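Side-chain contacts in nucleoside-triphosphatase THEP1 (Aquifex aeolicus, PDB 1YE8), which hydrolyses nucleoside triphosphates, among them ATP, GTP, CTP, TTP and UTP, to the diphosphate and phosphate, and has no kinase activity: residues Q78-E81 with E82-P86; F114-K117 with F118-L121. All coordinates share one frame; numbering follows the deposited sequence.

Contact 1: Q78-E81 with E82-P86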
loop_
_atom_site.group_PDB
_atom_site.type_symbol
_atom_site.label_atom_id
_atom_site.label_comp_id
_atom_site.label_asym_id
_atom_site.label_seq_id
_atom_site.Cartn_x
_atom_site.Cartn_y
_atom_site.Cartn_z
ATOM N N GLN A 78 -9.009 12.992 6.234
ATOM C CA GLN A 78 -9.250 13.859 5.088
ATOM C C GLN A 78 -7.950 14.120 4.316
ATOM O O GLN A 78 -7.937 14.063 3.079
ATOM C CB GLN A 78 -9.919 15.166 5.543
ATOM C CG GLN A 78 -11.394 14.988 5.988
ATOM C CD GLN A 78 -11.573 14.133 7.262
ATOM O OE1 GLN A 78 -12.441 13.250 7.296
ATOM N NE2 GLN A 78 -10.749 14.384 8.298
ATOM N N TYR A 79 -6.846 14.358 5.029
ATOM C CA TYR A 79 -5.570 14.560 4.359
ATOM C C TYR A 79 -5.138 13.309 3.605
ATOM O O TYR A 79 -4.622 13.399 2.500
ATOM C CB TYR A 79 -4.468 14.922 5.358
ATOM C CG TYR A 79 -4.569 16.310 5.974
ATOM C CD1 TYR A 79 -5.565 17.212 5.601
ATOM C CD2 TYR A 79 -3.622 16.716 6.905
ATOM C CE1 TYR A 79 -5.625 18.498 6.169
ATOM C CE2 TYR A 79 -3.665 17.988 7.470
ATOM C CZ TYR A 79 -4.666 18.864 7.103
ATOM O OH TYR A 79 -4.683 20.125 7.696
ATOM N N PHE A 80 -5.348 12.150 4.224
ATOM C CA PHE A 80 -5.014 10.892 3.578
ATOM C C PHE A 80 -5.849 10.711 2.310
ATOM O O PHE A 80 -5.320 10.426 1.229
ATOM C CB PHE A 80 -5.227 9.724 4.548
ATOM C CG PHE A 80 -5.079 8.377 3.906
ATOM C CD1 PHE A 80 -3.825 7.923 3.544
ATOM C CD2 PHE A 80 -6.182 7.567 3.673
ATOM C CE1 PHE A 80 -3.656 6.673 2.921
ATOM C CE2 PHE A 80 -6.041 6.310 3.069
ATOM C CZ PHE A 80 -4.766 5.867 2.699
ATOM N N GLU A 81 -7.161 10.888 2.444
ATOM C CA GLU A 81 -8.095 10.660 1.341
ATOM C C GLU A 81 -7.857 11.597 0.178
ATOM O O GLU A 81 -8.032 11.204 -0.970
ATOM C CB GLU A 81 -9.541 10.809 1.825
ATOM C CG GLU A 81 -10.010 9.644 2.676
ATOM C CD GLU A 81 -11.421 9.800 3.237
ATOM O OE1 GLU A 81 -12.000 10.909 3.192
ATOM O OE2 GLU A 81 -11.940 8.804 3.762
ATOM N N GLU A 82 -7.439 12.826 0.478
ATOM C CA GLU A 82 -7.210 13.837 -0.549
ATOM C C GLU A 82 -6.296 13.308 -1.650
ATOM O O GLU A 82 -6.500 13.608 -2.830
ATOM C CB GLU A 82 -6.596 15.089 0.085
ATOM C CG GLU A 82 -6.542 16.294 -0.835
ATOM C CD GLU A 82 -5.961 17.518 -0.158
ATOM O OE1 GLU A 82 -6.133 17.657 1.073
ATOM O OE2 GLU A 82 -5.332 18.339 -0.869
ATOM N N LEU A 83 -5.281 12.530 -1.264
ATOM C CA LEU A 83 -4.328 11.972 -2.215
ATOM C C LEU A 83 -4.630 10.513 -2.541
ATOM O O LEU A 83 -4.531 10.118 -3.696
ATOM C CB LEU A 83 -2.884 12.111 -1.692
ATOM C CG LEU A 83 -2.197 13.441 -1.995
ATOM C CD1 LEU A 83 -2.908 14.621 -1.332
ATOM C CD2 LEU A 83 -0.742 13.360 -1.575
ATOM N N ALA A 84 -5.020 9.725 -1.542
ATOM C CA ALA A 84 -5.180 8.277 -1.742
ATOM C C ALA A 84 -6.339 7.935 -2.664
ATOM O O ALA A 84 -6.217 7.061 -3.513
ATOM C CB ALA A 84 -5.354 7.550 -0.415
ATOM N N ILE A 85 -7.479 8.594 -2.481
ATOM C CA ILE A 85 -8.676 8.143 -3.186
ATOM C C ILE A 85 -8.599 8.416 -4.696
ATOM O O ILE A 85 -8.816 7.493 -5.496
ATOM C CB ILE A 85 -9.973 8.670 -2.519
ATOM C CG1 ILE A 85 -10.028 8.222 -1.047
ATOM C CG2 ILE A 85 -11.207 8.174 -3.300
ATOM C CD1 ILE A 85 -9.977 6.694 -0.807
ATOM N N PRO A 86 -8.270 9.640 -5.119
ATOM C CA PRO A 86 -8.233 9.869 -6.564
ATOM C C PRO A 86 -7.161 9.030 -7.261
ATOM O O PRO A 86 -7.433 8.538 -8.359
ATOM C CB PRO A 86 -8.002 11.377 -6.706
ATOM C CG PRO A 86 -7.622 11.865 -5.372
ATOM C CD PRO A 86 -8.090 10.890 -4.349
#

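Contact 2: F114-K117 with F118-L121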
loop_
_atom_site.group_PDB
_atom_site.type_symbol
_atom_site.label_atom_id
_atom_site.label_comp_id
_atom_site.label_asym_id
_atom_site.label_seq_id
_atom_site.Cartn_x
_atom_site.Cartn_y
_atom_site.Cartn_z
ATOM N N PHE A 114 -8.624 3.869 8.889
ATOM C CA PHE A 114 -9.622 4.773 9.462
ATOM C C PHE A 114 -10.518 5.379 8.383
ATOM O O PHE A 114 -11.605 5.861 8.692
ATOM C CB PHE A 114 -8.952 5.898 10.244
ATOM C CG PHE A 114 -8.453 5.502 11.597
ATOM C CD1 PHE A 114 -9.337 5.121 12.606
ATOM C CD2 PHE A 114 -7.102 5.559 11.884
ATOM C CE1 PHE A 114 -8.850 4.780 13.883
ATOM C CE2 PHE A 114 -6.622 5.219 13.152
ATOM C CZ PHE A 114 -7.495 4.828 14.139
ATOM N N SER A 115 -10.093 5.334 7.124
ATOM C CA SER A 115 -10.898 5.882 6.026
ATOM C C SER A 115 -11.852 4.839 5.461
ATOM O O SER A 115 -11.408 3.823 4.910
ATOM C CB SER A 115 -9.972 6.401 4.920
ATOM O OG SER A 115 -10.657 6.523 3.688
ATOM N N LYS A 116 -13.153 5.093 5.586
ATOM C CA LYS A 116 -14.176 4.210 5.038
ATOM C C LYS A 116 -14.043 4.145 3.524
ATOM O O LYS A 116 -14.133 3.078 2.922
ATOM C CB LYS A 116 -15.584 4.680 5.441
ATOM C CG LYS A 116 -16.704 3.898 4.754
ATOM C CD LYS A 116 -18.032 3.973 5.516
ATOM C CE LYS A 116 -19.209 3.537 4.649
ATOM N NZ LYS A 116 -19.001 2.199 4.001
ATOM N N LYS A 117 -13.820 5.294 2.897
ATOM C CA LYS A 117 -13.654 5.317 1.459
ATOM C C LYS A 117 -12.497 4.403 1.034
ATOM O O LYS A 117 -12.607 3.666 0.052
ATOM C CB LYS A 117 -13.395 6.742 0.955
ATOM C CG LYS A 117 -14.600 7.668 1.032
ATOM C CD LYS A 117 -14.207 9.048 0.551
ATOM C CE LYS A 117 -15.281 10.088 0.802
ATOM N NZ LYS A 117 -14.855 11.410 0.253
ATOM N N PHE A 118 -11.395 4.445 1.784
ATOM C CA PHE A 118 -10.251 3.591 1.494
ATOM C C PHE A 118 -10.603 2.114 1.702
ATOM O O PHE A 118 -10.276 1.282 0.859
ATOM C CB PHE A 118 -9.072 3.995 2.371
ATOM C CG PHE A 118 -7.815 3.180 2.152
ATOM C CD1 PHE A 118 -7.074 3.273 0.966
ATOM C CD2 PHE A 118 -7.363 2.338 3.162
ATOM C CE1 PHE A 118 -5.884 2.534 0.785
ATOM C CE2 PHE A 118 -6.184 1.593 2.989
ATOM C CZ PHE A 118 -5.449 1.687 1.804
ATOM N N ARG A 119 -11.239 1.788 2.820
ATOM C CA ARG A 119 -11.637 0.391 3.050
ATOM C C ARG A 119 -12.481 -0.165 1.900
ATOM O O ARG A 119 -12.228 -1.270 1.396
ATOM C CB ARG A 119 -12.421 0.242 4.353
ATOM C CG ARG A 119 -11.644 0.566 5.610
ATOM C CD ARG A 119 -12.322 0.127 6.896
ATOM N NE ARG A 119 -13.662 0.677 7.100
ATOM C CZ ARG A 119 -13.941 1.821 7.706
ATOM N NH1 ARG A 119 -12.970 2.603 8.146
ATOM N NH2 ARG A 119 -15.208 2.198 7.880
ATOM N N ASP A 120 -13.477 0.603 1.471
ATOM C CA ASP A 120 -14.401 0.133 0.445
ATOM C C ASP A 120 -13.682 -0.034 -0.893
ATOM O O ASP A 120 -13.899 -1.009 -1.611
ATOM C CB ASP A 120 -15.598 1.080 0.307
ATOM C CG ASP A 120 -16.474 1.122 1.556
ATOM O OD1 ASP A 120 -16.407 0.192 2.393
ATOM O OD2 ASP A 120 -17.238 2.075 1.790
ATOM N N LEU A 121 -12.844 0.935 -1.248
ATOM C CA LEU A 121 -12.123 0.864 -2.504
ATOM C C LEU A 121 -11.071 -0.269 -2.496
ATOM O O LEU A 121 -10.922 -0.994 -3.486
ATOM C CB LEU A 121 -11.493 2.228 -2.814
ATOM C CG LEU A 121 -10.772 2.380 -4.145
ATOM C CD1 LEU A 121 -11.612 1.971 -5.329
ATOM C CD2 LEU A 121 -10.370 3.835 -4.282
#

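Contact 1: Q78-E81 with E82-P86
F80 and A84, one helical turn apart near the start of helix 77-97, meet face-on: the methyl group of A84 lies over one face of the F80 ring. A84 CB sits 3.8 Å from the centroid of the F80 ring, 18° off the ring normal. It is displaced toward the rim, where F80 CZ is the ring atom nearest to it. This CH-pi contact arises because F80 CG stands anti to the backbone N (chi1 172°), which swings the ring forward along the helix to the residue four places on.

E81 and I85, also an i to i+4 pair, run alongside each other and point the same way. Their touch is aliphatic, E81 CB meeting I85 CG1 at 3.9 Å, while the extended E81 chain carries OE2 onward to a hydrogen bond with S115.

F80 O accepts two backbone bonds, from A84 N at 2.9 Å and, longer, from L83 N at 3.3 Å. I85 N bonds to E81 O, but P86, lacking an N-H, breaks the series and kinks the helix; P86 CD lies 3.4 Å from E81 O.

In the fold, F80 and A84 pack on I49 of antiparallel strand 46-51, whereas E81 and I85 touch K117 of helix 116-126. The chemistry differs accordingly: dispersion holds the apolar F80-A84 face, and a hydrogen bond to the N-cap residue of helix 116-126 fixes the E81 carboxylate.

Contact 2: F114-K117 with F118-L121
S115 is the N-cap of helix 116-126, the helix of a beta-alpha-beta unit running from strand 102-105 to strand 132-136, and its side chain makes the capping bond to F118. With OG anti to its own nitrogen (chi1 161°), the hydroxyl reaches forward to the first turn and accepts from F118 N at 2.9 Å, the N-H...O angle being 158°. E81 is a second hydrogen-bonding partner of the same oxygen. Main-chain bonds continue the turn, R119 N to S115 O, D120 N to K116 O and L121 N to K117 O.

The R119 guanidinium packs on the K116 backbone. The R119 chain bends at chi3 (-57°), laying the guanidinium across K116, whose CA stands 3.5 Å above the centre of the plane; K116 CB is 3.5 Å from R119 NH2 over the same group. L113 O receives a hydrogen bond from NH1, which probably holds the guanidinium in this position.

The electrostatic element is a salt bridge one turn apart. K116 passes R119 at about a right angle, then curls at chi4, bringing its NZ 2.8 Å from D120 OD2, on the syn lone pair of that oxygen.

Contacts 1 and 2 come in that order along the chain, and their centres lie 10 Å apart on the same side of the molecule's centre. Contact 1 lies in the first turns of helix 77-97; contact 2 takes in the N-cap and first turns of helix 116-126. Strand 102-105 of the parallel sheet falls between them in sequence. The E81 carboxylate ties helix 77-97 to that N-cap, and I85 CD1 packs 3.7 Å from F118 N. Beside them the F80 and F118 rings meet edge-to-face. F118 also approaches I105, part of the predicted ATP site, so this helix pair packs close to that part of the P-loop NTPase fold.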